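Local atomic coordinates of P450 epoxidase (Sorangium cellulosum, PDB entry 1Q5D), a protein that binds an iron protoporphyrin IX (haem) group within the mostly helical fold of the cytochrome P450 family. Residues 55-60 against 314-319; 60-65 against 354-359. One frame throughout, in Å; residues are numbered along the deposited sequence.

Overall arrangement
Both contacts use helix 55-62 and share A60, and their centres lie about 12 Å apart. Contact 1 sets the outer side of the helix against the surface hairpin 314-319, about 24 Å from the centre of the chain. In contact 2, F62 of the same helix reaches inward, to the loop 354-359 beside the haem, about 15 Å from that centre. The side chain of A60 is still about 14 Å from the haem, whereas F62 belongs to the haem pocket and its side chain is about 8 Å from the bound ligand EPB. Y55 and V58 join the two contacts: Y55 OH probably hydrogen-bonds to A354 O at 2.6 Å, and V58 CG1 packs on L356 CD1 at 3.7 Å.

Contact 1: residues 55-60 against 314-319; sequences YHDVSA and EYCGAS
D57 and A60, one helical turn apart on helix 55-62, meet Y315 and C316 of a two-stranded beta hairpin. The hairpin belongs to the beta-rich part of the cytochrome P450 fold and turns through a type I' beta turn from Y315 to A318, closed by Y315 N to A318 O at 2.9 Å and A318 N to Y315 O at 3.0 Å. C316 and G317 occupy the two central positions with positive phi. For G317, at 92°, the lack of a side chain avoids a collision with the preceding carbonyl O.

The tight part is where D57 faces C316. SG lies beside its own backbone N, chi1 -68°, and this carries the sulfur out to the carboxylate of D57, with OD1 3.3 Å and OD2 3.7 Å from SG. The small thiol suits a place between this carboxylate and the apolar I41 and L52 of the neighbouring strands, which it also touches. Next to it, the ring of Y315 turns its edge to the helix: D57 CB lies near the ring plane, 4.3 Å from CE2. F67 packs edge-to-face with the same ring, which probably helps to hold its tilt.

Farther along the helix the fit is looser. Here the length of Y315 carries its hydroxyl to the helix, CG anti to the backbone N (chi1 -151°). V58 faces the other way, into an apolar setting of L52, I330 and A333. A60 and the hairpin tip at G317 are exposed to solvent, and 146 Å² is buried in all. At this looser side Y315 OH comes 3.6 Å from the methyl carbon CB of A60 and 3.7 Å from D57 O.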
loop_
_atom_site.group_PDB
_atom_site.type_symbol
_atom_site.label_atom_id
_atom_site.label_comp_id
_atom_site.label_asym_id
_atom_site.label_seq_id
_atom_site.Cartn_x
_atom_site.Cartn_y
_atom_site.Cartn_z
ATOM N N TYR A 55 -17.169 0.852 10.072
ATOM C CA TYR A 55 -15.969 0.513 10.839
ATOM C C TYR A 55 -16.056 -0.809 11.605
ATOM O O TYR A 55 -15.214 -1.692 11.438
ATOM C CB TYR A 55 -15.585 1.641 11.800
ATOM C CG TYR A 55 -14.278 1.362 12.501
ATOM C CD1 TYR A 55 -13.086 1.908 12.024
ATOM C CD2 TYR A 55 -14.225 0.535 13.634
ATOM C CE1 TYR A 55 -11.876 1.656 12.664
ATOM C CE2 TYR A 55 -13.012 0.273 14.279
ATOM C CZ TYR A 55 -11.847 0.843 13.792
ATOM O OH TYR A 55 -10.635 0.589 14.412
ATOM N N HIS A 56 -17.076 -0.968 12.442
ATOM C CA HIS A 56 -17.096 -2.128 13.340
ATOM C C HIS A 56 -17.204 -3.454 12.614
ATOM O O HIS A 56 -16.614 -4.451 13.040
ATOM C CB HIS A 56 -18.164 -1.985 14.423
ATOM C CG HIS A 56 -17.747 -1.075 15.538
ATOM N ND1 HIS A 56 -18.258 0.197 15.696
ATOM C CD2 HIS A 56 -16.830 -1.238 16.522
ATOM C CE1 HIS A 56 -17.688 0.770 16.742
ATOM N NE2 HIS A 56 -16.817 -0.078 17.260
ATOM N N ASP A 57 -17.947 -3.468 11.510
ATOM C CA ASP A 57 -18.062 -4.677 10.709
ATOM C C ASP A 57 -16.751 -4.948 9.965
ATOM O O ASP A 57 -16.273 -6.079 9.913
ATOM C CB ASP A 57 -19.231 -4.560 9.726
ATOM C CG ASP A 57 -20.528 -4.178 10.416
ATOM O OD1 ASP A 57 -20.909 -4.894 11.362
ATOM O OD2 ASP A 57 -21.212 -3.179 10.107
ATOM N N VAL A 58 -16.178 -3.902 9.382
ATOM C CA VAL A 58 -14.876 -4.011 8.723
ATOM C C VAL A 58 -13.789 -4.501 9.697
ATOM O O VAL A 58 -13.065 -5.468 9.424
ATOM C CB VAL A 58 -14.470 -2.660 8.118
ATOM C CG1 VAL A 58 -13.012 -2.659 7.737
ATOM C CG2 VAL A 58 -15.339 -2.345 6.901
ATOM N N SER A 59 -13.686 -3.834 10.835
ATOM C CA SER A 59 -12.693 -4.206 11.825
ATOM C C SER A 59 -12.896 -5.638 12.306
ATOM O O SER A 59 -11.937 -6.383 12.466
ATOM C CB SER A 59 -12.722 -3.236 13.003
ATOM O OG SER A 59 -11.944 -3.748 14.065
ATOM N N ALA A 60 -14.148 -6.030 12.516
ATOM C CA ALA A 60 -14.448 -7.377 13.006
ATOM C C ALA A 60 -13.965 -8.454 12.047
ATOM O O ALA A 60 -13.358 -9.440 12.461
ATOM C CB ALA A 60 -15.938 -7.527 13.275
ATOM N N GLU A 314 -24.498 -15.883 7.846
ATOM C CA GLU A 314 -25.283 -14.654 7.785
ATOM C C GLU A 314 -24.473 -13.528 8.411
ATOM O O GLU A 314 -23.895 -13.697 9.487
ATOM C CB GLU A 314 -26.620 -14.815 8.524
ATOM C CG GLU A 314 -27.839 -14.877 7.607
ATOM C CD GLU A 314 -27.931 -16.193 6.849
ATOM O OE1 GLU A 314 -28.646 -16.252 5.831
ATOM O OE2 GLU A 314 -27.285 -17.173 7.269
ATOM N N TYR A 315 -24.428 -12.380 7.742
ATOM C CA TYR A 315 -23.608 -11.264 8.207
ATOM C C TYR A 315 -24.248 -9.924 7.856
ATOM O O TYR A 315 -24.431 -9.598 6.676
ATOM C CB TYR A 315 -22.188 -11.363 7.619
ATOM C CG TYR A 315 -21.106 -10.752 8.485
ATOM C CD1 TYR A 315 -20.360 -11.537 9.360
ATOM C CD2 TYR A 315 -20.832 -9.387 8.437
ATOM C CE1 TYR A 315 -19.375 -10.975 10.169
ATOM C CE2 TYR A 315 -19.848 -8.818 9.235
ATOM C CZ TYR A 315 -19.121 -9.617 10.094
ATOM O OH TYR A 315 -18.142 -9.061 10.890
ATOM N N CYS A 316 -24.586 -9.149 8.886
ATOM C CA CYS A 316 -25.176 -7.824 8.704
ATOM C C CYS A 316 -26.482 -7.892 7.900
ATOM O O CYS A 316 -26.859 -6.934 7.228
ATOM C CB CYS A 316 -24.178 -6.876 8.026
ATOM S SG CYS A 316 -22.726 -6.424 9.023
ATOM N N GLY A 317 -27.158 -9.037 7.966
ATOM C CA GLY A 317 -28.437 -9.213 7.298
ATOM C C GLY A 317 -28.310 -9.781 5.896
ATOM O O GLY A 317 -29.272 -9.769 5.123
ATOM N N ALA A 318 -27.123 -10.278 5.560
ATOM C CA ALA A 318 -26.900 -10.883 4.253
ATOM C C ALA A 318 -26.577 -12.364 4.372
ATOM O O ALA A 318 -25.917 -12.796 5.322
ATOM C CB ALA A 318 -25.788 -10.159 3.508
ATOM N N SER A 319 -27.036 -13.135 3.394
ATOM C CA SER A 319 -26.754 -14.561 3.352
ATOM C C SER A 319 -25.548 -14.816 2.467
ATOM O O SER A 319 -25.676 -14.964 1.247
ATOM C CB SER A 319 -27.968 -15.326 2.823
ATOM O OG SER A 319 -29.089 -15.098 3.660
#

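Contact 2: residues 60-65 against 354-359; sequences AVFRDE and ASLAYG. With HEM (protoporphyrin IX containing Fe), chain B.
With chi1 at -90° and chi2 at -70°, the F62 side chain reaches from helix 55-62 to lay one ring face over the backbone of G359, CE1 coming 3.9 Å from G359 CA. L356 meets the same ring obliquely, its CB 4.3 Å from F62 CE2. A flat apolar ring suits this site, where it lies against the G359 backbone and the CB methylene of L356. At the ring edge, in its plane, F62 CE1 faces the haem propionate oxygen O2A at 3.8 Å. The loop 354-359 leads into the cysteine loop of the P450 fold, which in this family carries the thiolate ligand of the haem iron; Y358 and C365 are joined by backbone hydrogen bonding. A type I turn, with G359 N bonded to L356 O at 2.7 Å, brings G359 close to the porphyrin. Its phi of 84° and the nearby haem atom CAA leave no room for a side chain. A357 O lies 3.4 Å from the haem methyl CMA. The Y358 side chain leaves the backbone away from 60-65 and meets the porphyrin obliquely, CE2 3.5 Å from C3B, on the opposite face from the water bound to iron at 2.2 Å.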
loop_
_atom_site.group_PDB
_atom_site.type_symbol
_atom_site.label_atom_id
_atom_site.label_comp_id
_atom_site.label_asym_id
_atom_site.label_seq_id
_atom_site.Cartn_x
_atom_site.Cartn_y
_atom_site.Cartn_z
ATOM N N ALA A 60 -14.148 -6.030 12.516
ATOM C CA ALA A 60 -14.448 -7.377 13.006
ATOM C C ALA A 60 -13.965 -8.454 12.047
ATOM O O ALA A 60 -13.358 -9.440 12.461
ATOM C CB ALA A 60 -15.938 -7.527 13.275
ATOM N N VAL A 61 -14.214 -8.248 10.755
ATOM C CA VAL A 61 -13.829 -9.216 9.733
ATOM C C VAL A 61 -12.312 -9.460 9.692
ATOM O O VAL A 61 -11.864 -10.582 9.462
ATOM C CB VAL A 61 -14.351 -8.802 8.340
ATOM C CG1 VAL A 61 -13.671 -9.598 7.240
ATOM C CG2 VAL A 61 -15.860 -8.994 8.277
ATOM N N PHE A 62 -11.525 -8.416 9.907
ATOM C CA PHE A 62 -10.072 -8.574 9.953
ATOM C C PHE A 62 -9.701 -9.714 10.904
ATOM O O PHE A 62 -8.775 -10.484 10.642
ATOM C CB PHE A 62 -9.400 -7.271 10.412
ATOM C CG PHE A 62 -9.043 -6.325 9.289
ATOM C CD1 PHE A 62 -8.020 -6.623 8.401
ATOM C CD2 PHE A 62 -9.716 -5.122 9.141
ATOM C CE1 PHE A 62 -7.684 -5.742 7.383
ATOM C CE2 PHE A 62 -9.398 -4.245 8.124
ATOM C CZ PHE A 62 -8.377 -4.551 7.247
ATOM N N ARG A 63 -10.446 -9.826 12.000
ATOM C CA ARG A 63 -10.155 -10.799 13.044
ATOM C C ARG A 63 -11.145 -11.966 13.105
ATOM O O ARG A 63 -11.249 -12.646 14.129
ATOM C CB ARG A 63 -10.105 -10.091 14.397
ATOM C CG ARG A 63 -8.859 -9.249 14.580
ATOM C CD ARG A 63 -7.564 -10.033 14.436
ATOM N NE ARG A 63 -6.962 -10.323 15.735
ATOM C CZ ARG A 63 -6.425 -9.406 16.531
ATOM N NH1 ARG A 63 -6.406 -8.127 16.165
ATOM N NH2 ARG A 63 -5.906 -9.766 17.700
ATOM N N ASP A 64 -11.866 -12.202 12.013
ATOM C CA ASP A 64 -12.869 -13.263 11.973
ATOM C C ASP A 64 -12.359 -14.441 11.147
ATOM O O ASP A 64 -12.295 -14.363 9.922
ATOM C CB ASP A 64 -14.165 -12.722 11.375
ATOM C CG ASP A 64 -15.341 -13.666 11.563
ATOM O OD1 ASP A 64 -16.467 -13.160 11.754
ATOM O OD2 ASP A 64 -15.242 -14.916 11.523
ATOM N N GLU A 65 -12.000 -15.535 11.814
ATOM C CA GLU A 65 -11.366 -16.662 11.131
ATOM C C GLU A 65 -12.283 -17.351 10.122
ATOM O O GLU A 65 -11.827 -18.168 9.323
ATOM C CB GLU A 65 -10.812 -17.678 12.135
ATOM C CG GLU A 65 -9.355 -17.439 12.502
ATOM C CD GLU A 65 -9.207 -16.593 13.753
ATOM O OE1 GLU A 65 -8.139 -16.654 14.402
ATOM O OE2 GLU A 65 -10.166 -15.868 14.095
ATOM N N ALA A 354 -7.379 4.166 16.092
ATOM C CA ALA A 354 -8.379 3.265 15.513
ATOM C C ALA A 354 -8.279 3.148 13.984
ATOM O O ALA A 354 -8.970 2.331 13.376
ATOM C CB ALA A 354 -9.795 3.691 15.930
ATOM N N SER A 355 -7.429 3.949 13.357
ATOM C CA SER A 355 -7.266 3.829 11.895
ATOM C C SER A 355 -6.910 2.390 11.500
ATOM O O SER A 355 -6.070 1.772 12.142
ATOM C CB SER A 355 -6.234 4.826 11.385
ATOM O OG SER A 355 -5.999 4.654 9.986
ATOM N N LEU A 356 -7.563 1.852 10.469
ATOM C CA LEU A 356 -7.293 0.485 9.975
ATOM C C LEU A 356 -6.440 0.504 8.694
ATOM O O LEU A 356 -6.245 -0.536 8.039
ATOM C CB LEU A 356 -8.611 -0.262 9.669
ATOM C CG LEU A 356 -9.653 -0.414 10.780
ATOM C CD1 LEU A 356 -11.049 -0.707 10.219
ATOM C CD2 LEU A 356 -9.240 -1.522 11.714
ATOM N N ALA A 357 -5.938 1.683 8.361
ATOM C CA ALA A 357 -5.162 1.932 7.134
ATOM C C ALA A 357 -4.046 0.906 6.882
ATOM O O ALA A 357 -3.760 0.561 5.729
ATOM C CB ALA A 357 -4.613 3.357 7.146
ATOM N N TYR A 358 -3.431 0.396 7.953
ATOM C CA TYR A 358 -2.367 -0.600 7.808
ATOM C C TYR A 358 -2.818 -1.989 8.217
ATOM O O TYR A 358 -1.988 -2.871 8.454
ATOM C CB TYR A 358 -1.128 -0.207 8.613
ATOM C CG TYR A 358 -0.418 1.016 8.092
ATOM C CD1 TYR A 358 -0.655 2.269 8.645
ATOM C CD2 TYR A 358 0.502 0.924 7.045
ATOM C CE1 TYR A 358 0.005 3.396 8.178
ATOM C CE2 TYR A 358 1.161 2.064 6.565
ATOM C CZ TYR A 358 0.909 3.285 7.140
ATOM O OH TYR A 358 1.564 4.415 6.698
ATOM N N GLY A 359 -4.137 -2.189 8.311
ATOM C CA GLY A 359 -4.679 -3.500 8.578
ATOM C C GLY A 359 -4.725 -3.865 10.059
ATOM O O GLY A 359 -4.331 -3.063 10.908
HETATM C CHA HEM B . -0.101 -5.792 3.992
HETATM C CHB HEM B . -1.287 -1.130 3.702
HETATM C CHC HEM B . 3.385 0.009 2.981
HETATM C CHD HEM B . 4.453 -4.668 2.684
HETATM C C1A HEM B . -0.808 -4.621 4.065
HETATM C C2A HEM B . -2.199 -4.494 4.433
HETATM C C3A HEM B . -2.534 -3.208 4.335
HETATM C C4A HEM B . -1.362 -2.479 3.912
HETATM C CMA HEM B . -3.933 -2.602 4.637
HETATM C CAA HEM B . -3.118 -5.663 4.860
HETATM C CBA HEM B . -3.973 -6.136 3.680
HETATM C CGA HEM B . -4.933 -7.212 4.158
HETATM O O1A HEM B . -5.643 -7.830 3.305
HETATM O O2A HEM B . -4.979 -7.475 5.394
HETATM C C1B HEM B . -0.120 -0.456 3.487
HETATM C C2B HEM B . -0.039 0.980 3.382
HETATM C C3B HEM B . 1.228 1.297 3.167
HETATM C C4B HEM B . 2.014 0.081 3.134
HETATM C CMB HEM B . -1.211 1.996 3.460
HETATM C CAB HEM B . 1.683 2.759 3.018
HETATM C CBB HEM B . 2.830 3.081 2.428
HETATM C C1C HEM B . 4.101 -1.145 2.877
HETATM C C2C HEM B . 5.535 -1.257 2.725
HETATM C C3C HEM B . 5.816 -2.561 2.641
HETATM C C4C HEM B . 4.573 -3.300 2.754
HETATM C CMC HEM B . 6.499 -0.041 2.678
HETATM C CAC HEM B . 7.165 -3.282 2.466
HETATM C CBC HEM B . 8.314 -2.634 2.636
HETATM C C1D HEM B . 3.314 -5.388 2.942
HETATM C C2D HEM B . 3.239 -6.814 2.819
HETATM C C3D HEM B . 1.831 -7.175 3.229
HETATM C C4D HEM B . 1.189 -5.926 3.537
HETATM C CMD HEM B . 4.366 -7.767 2.388
HETATM C CAD HEM B . 1.217 -8.583 3.319
HETATM C CBD HEM B . 1.171 -8.908 4.817
HETATM C CGD HEM B . 0.552 -10.264 5.049
HETATM O O1D HEM B . -0.351 -10.642 4.260
HETATM O O2D HEM B . 0.964 -10.978 6.012
HETATM N NA HEM B . -0.315 -3.374 3.751
HETATM N NB HEM B . 1.155 -1.005 3.337
HETATM N NC HEM B . 3.557 -2.404 2.879
HETATM N ND HEM B . 2.090 -4.891 3.356
HETATM FE FE HEM B . 1.644 -2.888 3.487
HETATM O O HOH W 1 1.124 -2.950 1.344
#